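Local coordinates for protein methylmalonate-semialdehyde dehydrogenase (Oceanimonas doudoroffii, PDB 4ZZ7) that probably catalyses the NAD-dependent, CoA-acylating oxidation of methylmalonate semialdehyde, as a tetrameric member of the aldehyde dehydrogenase family, at residues Gly412-Phe418 with Val434-Asn440; Gly297-Val301 with Gln392-Val396; Glu103-Gly107 with Asn152-Met156. One frame throughout, in Å; residues are numbered along the deposited sequence.

Contact 1. Residues Gly412-Phe418 with Val434-Asn440; sequences GNGTCIF and VGMVGIN. With NAD (nicotinamide-adenine-dinucleotide), chain M.
Strands 414-418 and 436-439 run parallel (axes 4.6 Å apart, 17°), G414 beside M436 and I417 beside I439. T415 anchors the ladder: its N donates to M436 O (2.9 Å), its O accepts from G438 N (2.8 Å), and with chi1 t its CG2 lies 3.4 Å from V434 CG2, while OG1 bonds to H255 O. V434 points toward the other strand, its CB 3.1 Å from G412 O; G435 N donates to that oxygen (3.1 Å) and M436 N to N413 O (3.2 Å). N413 ND2 bonds to C283 O and weakly to NAD O7N (3.1 Å). I417 N donates to G438 O (3.1 Å) and N440 N to I417 O (2.7 Å). N440 itself is left-handed (phi/psi 52/26), its ND2 bonding to T419 O and to R483 O of a second subunit, a strand of which pairs in parallel with M436-I439. Helix 422-431, its F428 touching T415, I417 and V437, completes a beta-alpha-beta crossover of an aldehyde dehydrogenase catalytic domain.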
loop_
_atom_site.group_PDB
_atom_site.type_symbol
_atom_site.label_atom_id
_atom_site.label_comp_id
_atom_site.label_asym_id
_atom_site.label_seq_id
_atom_site.Cartn_x
_atom_site.Cartn_y
_atom_site.Cartn_z
ATOM N N GLY A 412 9.492 9.414 -25.847
ATOM C CA GLY A 412 10.055 8.424 -24.930
ATOM C C GLY A 412 8.964 7.509 -24.385
ATOM O O GLY A 412 8.870 7.310 -23.173
ATOM N N ASN A 413 8.146 6.952 -25.285
ATOM C CA ASN A 413 6.979 6.160 -24.893
ATOM C C ASN A 413 7.427 4.799 -24.410
ATOM O O ASN A 413 7.228 4.476 -23.250
ATOM C CB ASN A 413 5.959 6.030 -26.036
ATOM C CG ASN A 413 4.513 5.913 -25.546
ATOM O OD1 ASN A 413 4.178 6.336 -24.455
ATOM N ND2 ASN A 413 3.644 5.366 -26.380
ATOM N N GLY A 414 8.083 4.035 -25.281
ATOM C CA GLY A 414 8.506 2.665 -24.968
ATOM C C GLY A 414 9.825 2.294 -25.626
ATOM O O GLY A 414 10.142 2.791 -26.697
ATOM N N THR A 415 10.591 1.411 -24.991
ATOM C CA THR A 415 11.867 0.970 -25.519
ATOM C C THR A 415 12.123 -0.463 -25.106
ATOM O O THR A 415 11.460 -0.965 -24.186
ATOM C CB THR A 415 13.015 1.821 -24.985
ATOM O OG1 THR A 415 14.225 1.467 -25.666
ATOM C CG2 THR A 415 13.218 1.614 -23.481
ATOM N N CYS A 416 13.089 -1.112 -25.773
ATOM C CA CYS A 416 13.520 -2.480 -25.425
ATOM C C CYS A 416 15.033 -2.617 -25.564
ATOM O O CYS A 416 15.662 -1.878 -26.300
ATOM C CB CYS A 416 12.816 -3.554 -26.281
ATOM S SG CYS A 416 13.516 -5.265 -26.183
ATOM N N ILE A 417 15.601 -3.571 -24.843
ATOM C CA ILE A 417 16.963 -3.971 -25.074
ATOM C C ILE A 417 17.001 -5.485 -25.207
ATOM O O ILE A 417 16.413 -6.181 -24.382
ATOM C CB ILE A 417 17.904 -3.493 -23.954
ATOM C CG1 ILE A 417 19.345 -3.874 -24.287
ATOM C CG2 ILE A 417 17.506 -4.055 -22.592
ATOM C CD1 ILE A 417 20.366 -3.149 -23.448
ATOM N N PHE A 418 17.672 -5.989 -26.245
ATOM C CA PHE A 418 17.932 -7.405 -26.371
ATOM C C PHE A 418 19.338 -7.669 -25.859
ATOM O O PHE A 418 20.302 -7.161 -26.416
ATOM C CB PHE A 418 17.796 -7.824 -27.805
ATOM C CG PHE A 418 16.416 -7.674 -28.335
ATOM C CD1 PHE A 418 15.425 -8.548 -27.951
ATOM C CD2 PHE A 418 16.108 -6.673 -29.219
ATOM C CE1 PHE A 418 14.141 -8.422 -28.450
ATOM C CE2 PHE A 418 14.838 -6.539 -29.725
ATOM C CZ PHE A 418 13.847 -7.410 -29.338
ATOM N N VAL A 434 12.735 6.744 -21.005
ATOM C CA VAL A 434 11.396 6.397 -21.508
ATOM C C VAL A 434 10.576 5.697 -20.416
ATOM O O VAL A 434 11.114 5.027 -19.536
ATOM C CB VAL A 434 11.434 5.567 -22.829
ATOM C CG1 VAL A 434 12.775 5.693 -23.517
ATOM C CG2 VAL A 434 11.120 4.095 -22.610
ATOM N N GLY A 435 9.265 5.836 -20.514
ATOM C CA GLY A 435 8.342 5.371 -19.483
ATOM C C GLY A 435 8.205 3.865 -19.344
ATOM O O GLY A 435 8.119 3.335 -18.247
ATOM N N MET A 436 8.153 3.171 -20.465
ATOM C CA MET A 436 7.987 1.726 -20.450
ATOM C C MET A 436 9.162 1.017 -21.127
ATOM O O MET A 436 9.380 1.153 -22.316
ATOM C CB MET A 436 6.664 1.373 -21.115
ATOM C CG MET A 436 5.466 1.888 -20.348
ATOM S SD MET A 436 4.035 2.215 -21.372
ATOM C CE MET A 436 4.513 3.714 -22.205
ATOM N N VAL A 437 9.884 0.242 -20.336
ATOM C CA VAL A 437 11.136 -0.367 -20.703
ATOM C C VAL A 437 10.956 -1.866 -20.768
ATOM O O VAL A 437 10.360 -2.466 -19.860
ATOM C CB VAL A 437 12.155 -0.103 -19.603
ATOM C CG1 VAL A 437 13.497 -0.696 -19.947
ATOM C CG2 VAL A 437 12.280 1.382 -19.352
ATOM N N GLY A 438 11.496 -2.473 -21.821
ATOM C CA GLY A 438 11.483 -3.926 -21.971
ATOM C C GLY A 438 12.890 -4.512 -21.917
ATOM O O GLY A 438 13.830 -3.876 -22.376
ATOM N N ILE A 439 13.034 -5.703 -21.332
ATOM C CA ILE A 439 14.271 -6.482 -21.396
ATOM C C ILE A 439 13.891 -7.706 -22.213
ATOM O O ILE A 439 13.080 -8.502 -21.767
ATOM C CB ILE A 439 14.770 -6.891 -19.995
ATOM C CG1 ILE A 439 14.801 -5.701 -19.037
ATOM C CG2 ILE A 439 16.143 -7.528 -20.038
ATOM C CD1 ILE A 439 15.724 -4.574 -19.426
ATOM N N ASN A 440 14.428 -7.814 -23.427
ATOM C CA ASN A 440 14.068 -8.861 -24.387
ATOM C C ASN A 440 12.565 -9.009 -24.657
ATOM O O ASN A 440 12.100 -10.083 -25.030
ATOM C CB ASN A 440 14.653 -10.191 -23.927
ATOM C CG ASN A 440 16.170 -10.134 -23.745
ATOM O OD1 ASN A 440 16.922 -10.078 -24.712
ATOM N ND2 ASN A 440 16.617 -10.174 -22.514
HETATM P PA NAD M . -5.418 11.894 -33.146
HETATM O O1A NAD M . -5.937 12.466 -34.462
HETATM O O2A NAD M . -4.207 12.481 -32.442
HETATM O O5B NAD M . -6.616 11.969 -32.053
HETATM C C5B NAD M . -7.607 10.946 -31.880
HETATM C C4B NAD M . -8.885 11.501 -31.251
HETATM O O4B NAD M . -8.813 12.924 -31.134
HETATM C C3B NAD M . -10.144 11.212 -32.063
HETATM O O3B NAD M . -11.175 10.819 -31.155
HETATM C C2B NAD M . -10.441 12.512 -32.809
HETATM O O2B NAD M . -11.808 12.882 -33.007
HETATM C C1B NAD M . -9.806 13.576 -31.933
HETATM N N9A NAD M . -9.209 14.694 -32.724
HETATM C C8A NAD M . -8.516 14.578 -33.895
HETATM N N7A NAD M . -8.103 15.789 -34.323
HETATM C C5A NAD M . -8.532 16.715 -33.429
HETATM C C6A NAD M . -8.439 18.199 -33.297
HETATM N N6A NAD M . -7.784 18.918 -34.233
HETATM N N1A NAD M . -9.020 18.784 -32.214
HETATM C C2A NAD M . -9.686 18.052 -31.270
HETATM N N3A NAD M . -9.810 16.709 -31.313
HETATM C C4A NAD M . -9.269 15.996 -32.358
HETATM O O3 NAD M . -5.160 10.285 -33.331
HETATM P PN NAD M . -5.633 9.282 -34.538
HETATM O O1N NAD M . -7.143 9.026 -34.486
HETATM O O2N NAD M . -4.972 9.602 -35.885
HETATM O O5D NAD M . -4.872 8.005 -33.932
HETATM C C5D NAD M . -3.453 7.857 -34.108
HETATM C C4D NAD M . -2.584 8.357 -32.935
HETATM O O4D NAD M . -2.760 7.641 -31.691
HETATM C C3D NAD M . -1.090 8.210 -33.273
HETATM O O3D NAD M . -0.515 9.478 -33.605
HETATM C C2D NAD M . -0.416 7.577 -32.046
HETATM O O2D NAD M . 0.785 8.264 -31.677
HETATM C C1D NAD M . -1.504 7.667 -30.990
HETATM N N1N NAD M . -1.458 6.645 -29.950
HETATM C C2N NAD M . -0.917 7.001 -28.777
HETATM C C3N NAD M . -0.847 6.093 -27.725
HETATM C C7N NAD M . -0.218 6.428 -26.394
HETATM O O7N NAD M . 0.926 6.882 -26.267
HETATM N N7N NAD M . -0.950 6.162 -25.326
HETATM C C4N NAD M . -1.381 4.821 -27.899
HETATM C C5N NAD M . -1.948 4.465 -29.116
HETATM C C6N NAD M . -1.976 5.413 -30.141
#

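Contact 2. Residues Gly297-Val301 with Gln392-Val396; sequences GDALV and QVVRV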
loop_
_atom_site.group_PDB
_atom_site.type_symbol
_atom_site.label_atom_id
_atom_site.label_comp_id
_atom_site.label_asym_id
_atom_site.label_seq_id
_atom_site.Cartn_x
_atom_site.Cartn_y
_atom_site.Cartn_z
ATOM N N GLY A 297 24.295 -5.498 -36.594
ATOM C CA GLY A 297 23.601 -4.833 -37.681
ATOM C C GLY A 297 23.369 -5.774 -38.847
ATOM O O GLY A 297 22.225 -5.960 -39.273
ATOM N N ASP A 298 24.453 -6.394 -39.329
ATOM C CA ASP A 298 24.412 -7.231 -40.539
ATOM C C ASP A 298 23.597 -8.475 -40.309
ATOM O O ASP A 298 22.832 -8.888 -41.182
ATOM C CB ASP A 298 25.815 -7.619 -40.992
ATOM C CG ASP A 298 26.640 -6.433 -41.410
ATOM O OD1 ASP A 298 26.068 -5.343 -41.708
ATOM O OD2 ASP A 298 27.877 -6.617 -41.436
ATOM N N ALA A 299 23.756 -9.056 -39.127
ATOM C CA ALA A 299 23.050 -10.295 -38.758
ATOM C C ALA A 299 21.544 -10.097 -38.516
ATOM O O ALA A 299 20.739 -10.959 -38.863
ATOM C CB ALA A 299 23.708 -10.933 -37.544
ATOM N N LEU A 300 21.182 -8.964 -37.917
ATOM C CA LEU A 300 19.793 -8.522 -37.821
ATOM C C LEU A 300 19.180 -8.395 -39.214
ATOM O O LEU A 300 18.213 -9.086 -39.510
ATOM C CB LEU A 300 19.695 -7.174 -37.079
ATOM C CG LEU A 300 18.319 -6.521 -36.828
ATOM C CD1 LEU A 300 17.530 -7.362 -35.867
ATOM C CD2 LEU A 300 18.386 -5.102 -36.272
ATOM N N VAL A 301 19.752 -7.534 -40.061
ATOM C CA VAL A 301 19.182 -7.266 -41.395
ATOM C C VAL A 301 19.083 -8.550 -42.226
ATOM O O VAL A 301 18.089 -8.770 -42.922
ATOM C CB VAL A 301 19.952 -6.170 -42.170
ATOM C CG1 VAL A 301 19.391 -5.985 -43.581
ATOM C CG2 VAL A 301 19.842 -4.853 -41.430
ATOM N N GLN A 392 12.907 0.521 -39.217
ATOM C CA GLN A 392 14.191 1.215 -39.470
ATOM C C GLN A 392 15.308 0.649 -38.593
ATOM O O GLN A 392 15.088 0.327 -37.431
ATOM C CB GLN A 392 14.040 2.718 -39.206
ATOM C CG GLN A 392 13.251 3.420 -40.291
ATOM C CD GLN A 392 12.697 4.770 -39.881
ATOM O OE1 GLN A 392 12.078 4.906 -38.834
ATOM N NE2 GLN A 392 12.875 5.766 -40.734
ATOM N N VAL A 393 16.512 0.529 -39.136
ATOM C CA VAL A 393 17.660 0.025 -38.343
ATOM C C VAL A 393 18.835 0.990 -38.421
ATOM O O VAL A 393 19.342 1.269 -39.498
ATOM C CB VAL A 393 18.067 -1.424 -38.699
ATOM C CG1 VAL A 393 17.772 -1.706 -40.142
ATOM C CG2 VAL A 393 19.528 -1.721 -38.395
ATOM N N VAL A 394 19.212 1.511 -37.257
ATOM C CA VAL A 394 20.344 2.388 -37.102
ATOM C C VAL A 394 21.505 1.543 -36.598
ATOM O O VAL A 394 21.315 0.586 -35.844
ATOM C CB VAL A 394 20.058 3.508 -36.072
ATOM C CG1 VAL A 394 21.289 4.391 -35.836
ATOM C CG2 VAL A 394 18.883 4.366 -36.521
ATOM N N ARG A 395 22.707 1.920 -37.027
ATOM C CA ARG A 395 23.938 1.289 -36.589
ATOM C C ARG A 395 24.694 2.305 -35.730
ATOM O O ARG A 395 24.699 3.494 -36.037
ATOM C CB ARG A 395 24.733 0.813 -37.812
ATOM C CG ARG A 395 24.028 -0.316 -38.578
ATOM C CD ARG A 395 24.312 -0.320 -40.078
ATOM N NE ARG A 395 23.612 -1.404 -40.776
ATOM C CZ ARG A 395 24.005 -2.680 -40.802
ATOM N NH1 ARG A 395 23.298 -3.589 -41.468
ATOM N NH2 ARG A 395 25.101 -3.059 -40.180
ATOM N N VAL A 396 25.249 1.841 -34.618
ATOM C CA VAL A 396 26.080 2.658 -33.724
ATOM C C VAL A 396 27.256 1.819 -33.170
ATOM O O VAL A 396 27.276 0.581 -33.226
ATOM C CB VAL A 396 25.298 3.301 -32.527
ATOM C CG1 VAL A 396 24.213 4.261 -32.984
ATOM C CG2 VAL A 396 24.691 2.242 -31.627
#
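A salt bridge ties the exposed edge of this helix-on-sheet contact: R395 NH2 donates to D298 OD1 at 2.9 Å, and R395 NH1 adds a weak bond to the same oxygen at 3.3 Å. Helix 296-308 packs here on the sheet of the alpha/beta catalytic domain, segment 297-301 running nearly antiparallel to segment 392-396 (165°, axes 9.8 Å apart). The guanidinium has a second charged partner, D373 on neighbouring strand 370-373, which bonds to its NE. At G297, whose CA lies over one face of the guanidinium, a CB would clash with R395 NH2. Deeper in, V393 and R395, alternate residues of the strand, both point toward the helix, whereas V394 turns to the other side of the sheet and packs on L405 of helix 399-408. V393 meets two successive helix residues: its CG2 lies 4.2 Å from L300 CD2, and its CG1 4.0 Å from V301 CG2, a methyl that also stands 3.7 Å from R395 NH1.

Contact 3. Residues Glu103-Gly107 with Asn152-Met156; sequences ELQRG and NFPVM. With NAD (nicotinamide-adenine-dinucleotide), chain M.
One carboxylate oxygen holds two consecutive backbone amides: E103 OE2 accepts from V155 N (2.8 Å, 155°) and M156 N (3.1 Å, 165°). These amides lie where the N-F-P loop after strand 144-148, in the Rossmann-type NAD-binding domain, passes into helix 156-167. E103 sits on helix 97-115, reaches across with chi1 and chi2 both t, and is the residue most buried by the contact; its OE1 forms a salt bridge with K95, whose NZ also bonds to N152 O. Between the bonded amides and F153, the P154 N lies 3.1 Å from E103 OE2 but has no hydrogen to give. The loop passes through F153 (-134/74), P154 (-72/-11) and V155 (-105/-55). M156, chi1 and chi2 t and chi3 p, packs its CB 3.6 Å from E103 CG and sets SD over one face of the R106 guanidinium, 3.5 Å from NH2. G107 brings the backbones together, its CA 4.3 Å from M156 CA, and V155 CG1 meets L104 CD1 at 4.1 Å. F153 turns the edge of its ring to E103, CD1 3.6 Å from CD, and NAD C5N also lies near the ring plane. In relatives the asparagine of this loop contributes to the oxyanion hole, and N152 probably does the same. Its OD1 lies 3.2 Å from NAD C6N.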
loop_
_atom_site.group_PDB
_atom_site.type_symbol
_atom_site.label_atom_id
_atom_site.label_comp_id
_atom_site.label_asym_id
_atom_site.label_seq_id
_atom_site.Cartn_x
_atom_site.Cartn_y
_atom_site.Cartn_z
ATOM N N GLU A 103 -6.334 -7.257 -28.908
ATOM C CA GLU A 103 -6.836 -5.960 -28.447
ATOM C C GLU A 103 -7.955 -6.167 -27.437
ATOM O O GLU A 103 -7.922 -5.605 -26.338
ATOM C CB GLU A 103 -7.354 -5.105 -29.630
ATOM C CG GLU A 103 -8.097 -3.838 -29.180
ATOM C CD GLU A 103 -8.455 -2.843 -30.268
ATOM O OE1 GLU A 103 -8.085 -3.009 -31.443
ATOM O OE2 GLU A 103 -9.112 -1.860 -29.916
ATOM N N LEU A 104 -8.951 -6.951 -27.829
ATOM C CA LEU A 104 -10.094 -7.239 -26.965
ATOM C C LEU A 104 -9.683 -7.870 -25.622
ATOM O O LEU A 104 -10.232 -7.525 -24.582
ATOM C CB LEU A 104 -11.110 -8.140 -27.688
ATOM C CG LEU A 104 -12.320 -8.547 -26.843
ATOM C CD1 LEU A 104 -13.092 -7.337 -26.323
ATOM C CD2 LEU A 104 -13.242 -9.455 -27.632
ATOM N N GLN A 105 -8.718 -8.781 -25.659
ATOM C CA GLN A 105 -8.259 -9.467 -24.452
ATOM C C GLN A 105 -7.582 -8.527 -23.458
ATOM O O GLN A 105 -7.739 -8.679 -22.263
ATOM C CB GLN A 105 -7.297 -10.596 -24.803
ATOM C CG GLN A 105 -7.110 -11.603 -23.680
ATOM C CD GLN A 105 -8.345 -12.497 -23.493
ATOM O OE1 GLN A 105 -9.015 -12.905 -24.475
ATOM N NE2 GLN A 105 -8.649 -12.825 -22.230
ATOM N N ARG A 106 -6.818 -7.571 -23.960
ATOM C CA ARG A 106 -6.167 -6.580 -23.102
ATOM C C ARG A 106 -7.189 -5.607 -22.495
ATOM O O ARG A 106 -7.070 -5.169 -21.356
ATOM C CB ARG A 106 -5.061 -5.828 -23.884
ATOM C CG ARG A 106 -3.882 -6.706 -24.324
ATOM C CD ARG A 106 -2.527 -6.124 -23.934
ATOM N NE ARG A 106 -2.263 -4.758 -24.440
ATOM C CZ ARG A 106 -1.823 -4.441 -25.670
ATOM N NH1 ARG A 106 -1.622 -5.380 -26.602
ATOM N NH2 ARG A 106 -1.596 -3.161 -25.986
ATOM N N GLY A 107 -8.204 -5.281 -23.271
ATOM C CA GLY A 107 -9.312 -4.483 -22.775
ATOM C C GLY A 107 -10.065 -5.154 -21.649
ATOM O O GLY A 107 -10.300 -4.557 -20.614
ATOM N N ASN A 152 -6.627 3.534 -33.702
ATOM C CA ASN A 152 -5.874 2.272 -33.740
ATOM C C ASN A 152 -6.302 1.191 -32.754
ATOM O O ASN A 152 -6.106 0.005 -33.027
ATOM C CB ASN A 152 -4.359 2.508 -33.651
ATOM C CG ASN A 152 -3.913 3.176 -32.352
ATOM O OD1 ASN A 152 -4.350 4.271 -32.004
ATOM N ND2 ASN A 152 -2.988 2.531 -31.664
ATOM N N PHE A 153 -6.892 1.608 -31.636
ATOM C CA PHE A 153 -7.443 0.690 -30.640
ATOM C C PHE A 153 -8.831 1.134 -30.208
ATOM O O PHE A 153 -9.035 1.604 -29.096
ATOM C CB PHE A 153 -6.575 0.645 -29.407
ATOM C CG PHE A 153 -5.264 -0.026 -29.602
ATOM C CD1 PHE A 153 -5.204 -1.389 -29.846
ATOM C CD2 PHE A 153 -4.080 0.681 -29.479
ATOM C CE1 PHE A 153 -3.975 -2.028 -30.004
ATOM C CE2 PHE A 153 -2.860 0.047 -29.633
ATOM C CZ PHE A 153 -2.807 -1.305 -29.892
ATOM N N PRO A 154 -9.808 0.935 -31.061
ATOM C CA PRO A 154 -11.103 1.490 -30.792
ATOM C C PRO A 154 -11.848 0.793 -29.670
ATOM O O PRO A 154 -12.901 1.277 -29.237
ATOM C CB PRO A 154 -11.828 1.260 -32.101
ATOM C CG PRO A 154 -11.241 -0.017 -32.598
ATOM C CD PRO A 154 -9.801 0.094 -32.255
ATOM N N VAL A 155 -11.335 -0.353 -29.242
ATOM C CA VAL A 155 -11.907 -1.091 -28.112
ATOM C C VAL A 155 -11.070 -0.968 -26.836
ATOM O O VAL A 155 -11.583 -0.550 -25.786
ATOM C CB VAL A 155 -12.111 -2.569 -28.499
ATOM C CG1 VAL A 155 -12.286 -3.468 -27.275
ATOM C CG2 VAL A 155 -13.328 -2.687 -29.412
ATOM N N MET A 156 -9.790 -1.326 -26.937
ATOM C CA MET A 156 -8.944 -1.426 -25.770
ATOM C C MET A 156 -8.711 -0.091 -25.134
ATOM O O MET A 156 -8.809 0.024 -23.918
ATOM C CB MET A 156 -7.602 -2.030 -26.122
ATOM C CG MET A 156 -6.646 -2.208 -24.932
ATOM S SD MET A 156 -4.975 -2.604 -25.489
ATOM C CE MET A 156 -4.521 -0.995 -26.147
HETATM P PA NAD M . -5.418 11.894 -33.146
HETATM O O1A NAD M . -5.937 12.466 -34.462
HETATM O O2A NAD M . -4.207 12.481 -32.442
HETATM O O5B NAD M . -6.616 11.969 -32.053
HETATM C C5B NAD M . -7.607 10.946 -31.880
HETATM C C4B NAD M . -8.885 11.501 -31.251
HETATM O O4B NAD M . -8.813 12.924 -31.134
HETATM C C3B NAD M . -10.144 11.212 -32.063
HETATM O O3B NAD M . -11.175 10.819 -31.155
HETATM C C2B NAD M . -10.441 12.512 -32.809
HETATM O O2B NAD M . -11.808 12.882 -33.007
HETATM C C1B NAD M . -9.806 13.576 -31.933
HETATM N N9A NAD M . -9.209 14.694 -32.724
HETATM C C8A NAD M . -8.516 14.578 -33.895
HETATM N N7A NAD M . -8.103 15.789 -34.323
HETATM C C5A NAD M . -8.532 16.715 -33.429
HETATM C C6A NAD M . -8.439 18.199 -33.297
HETATM N N6A NAD M . -7.784 18.918 -34.233
HETATM N N1A NAD M . -9.020 18.784 -32.214
HETATM C C2A NAD M . -9.686 18.052 -31.270
HETATM N N3A NAD M . -9.810 16.709 -31.313
HETATM C C4A NAD M . -9.269 15.996 -32.358
HETATM O O3 NAD M . -5.160 10.285 -33.331
HETATM P PN NAD M . -5.633 9.282 -34.538
HETATM O O1N NAD M . -7.143 9.026 -34.486
HETATM O O2N NAD M . -4.972 9.602 -35.885
HETATM O O5D NAD M . -4.872 8.005 -33.932
HETATM C C5D NAD M . -3.453 7.857 -34.108
HETATM C C4D NAD M . -2.584 8.357 -32.935
HETATM O O4D NAD M . -2.760 7.641 -31.691
HETATM C C3D NAD M . -1.090 8.210 -33.273
HETATM O O3D NAD M . -0.515 9.478 -33.605
HETATM C C2D NAD M . -0.416 7.577 -32.046
HETATM O O2D NAD M . 0.785 8.264 -31.677
HETATM C C1D NAD M . -1.504 7.667 -30.990
HETATM N N1N NAD M . -1.458 6.645 -29.950
HETATM C C2N NAD M . -0.917 7.001 -28.777
HETATM C C3N NAD M . -0.847 6.093 -27.725
HETATM C C7N NAD M . -0.218 6.428 -26.394
HETATM O O7N NAD M . 0.926 6.882 -26.267
HETATM N N7N NAD M . -0.950 6.162 -25.326
HETATM C C4N NAD M . -1.381 4.821 -27.899
HETATM C C5N NAD M . -1.948 4.465 -29.116
HETATM C C6N NAD M . -1.976 5.413 -30.141
#

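Overall arrangement
Contacts 1 and 2 reach the same sheet of the catalytic domain: contact 1 pairs two of its strands, contact 2 lays a helix on another part, with centres 18 Å apart and nearest atoms about 7 Å. Contact 3 belongs to the NAD-binding domain, its centre 21 Å from that of contact 1 and 32 Å from that of contact 2. Contacts 1 and 3 converge on the nicotinamide end of NAD and on C283, probably the catalytic cysteine as in relatives: the side chains of N413 and F153 each lie about 4 Å from that of C283, and N413 ND2 bonds to C283 O and weakly to carboxamide O7N. Contact 2 lies away from this site.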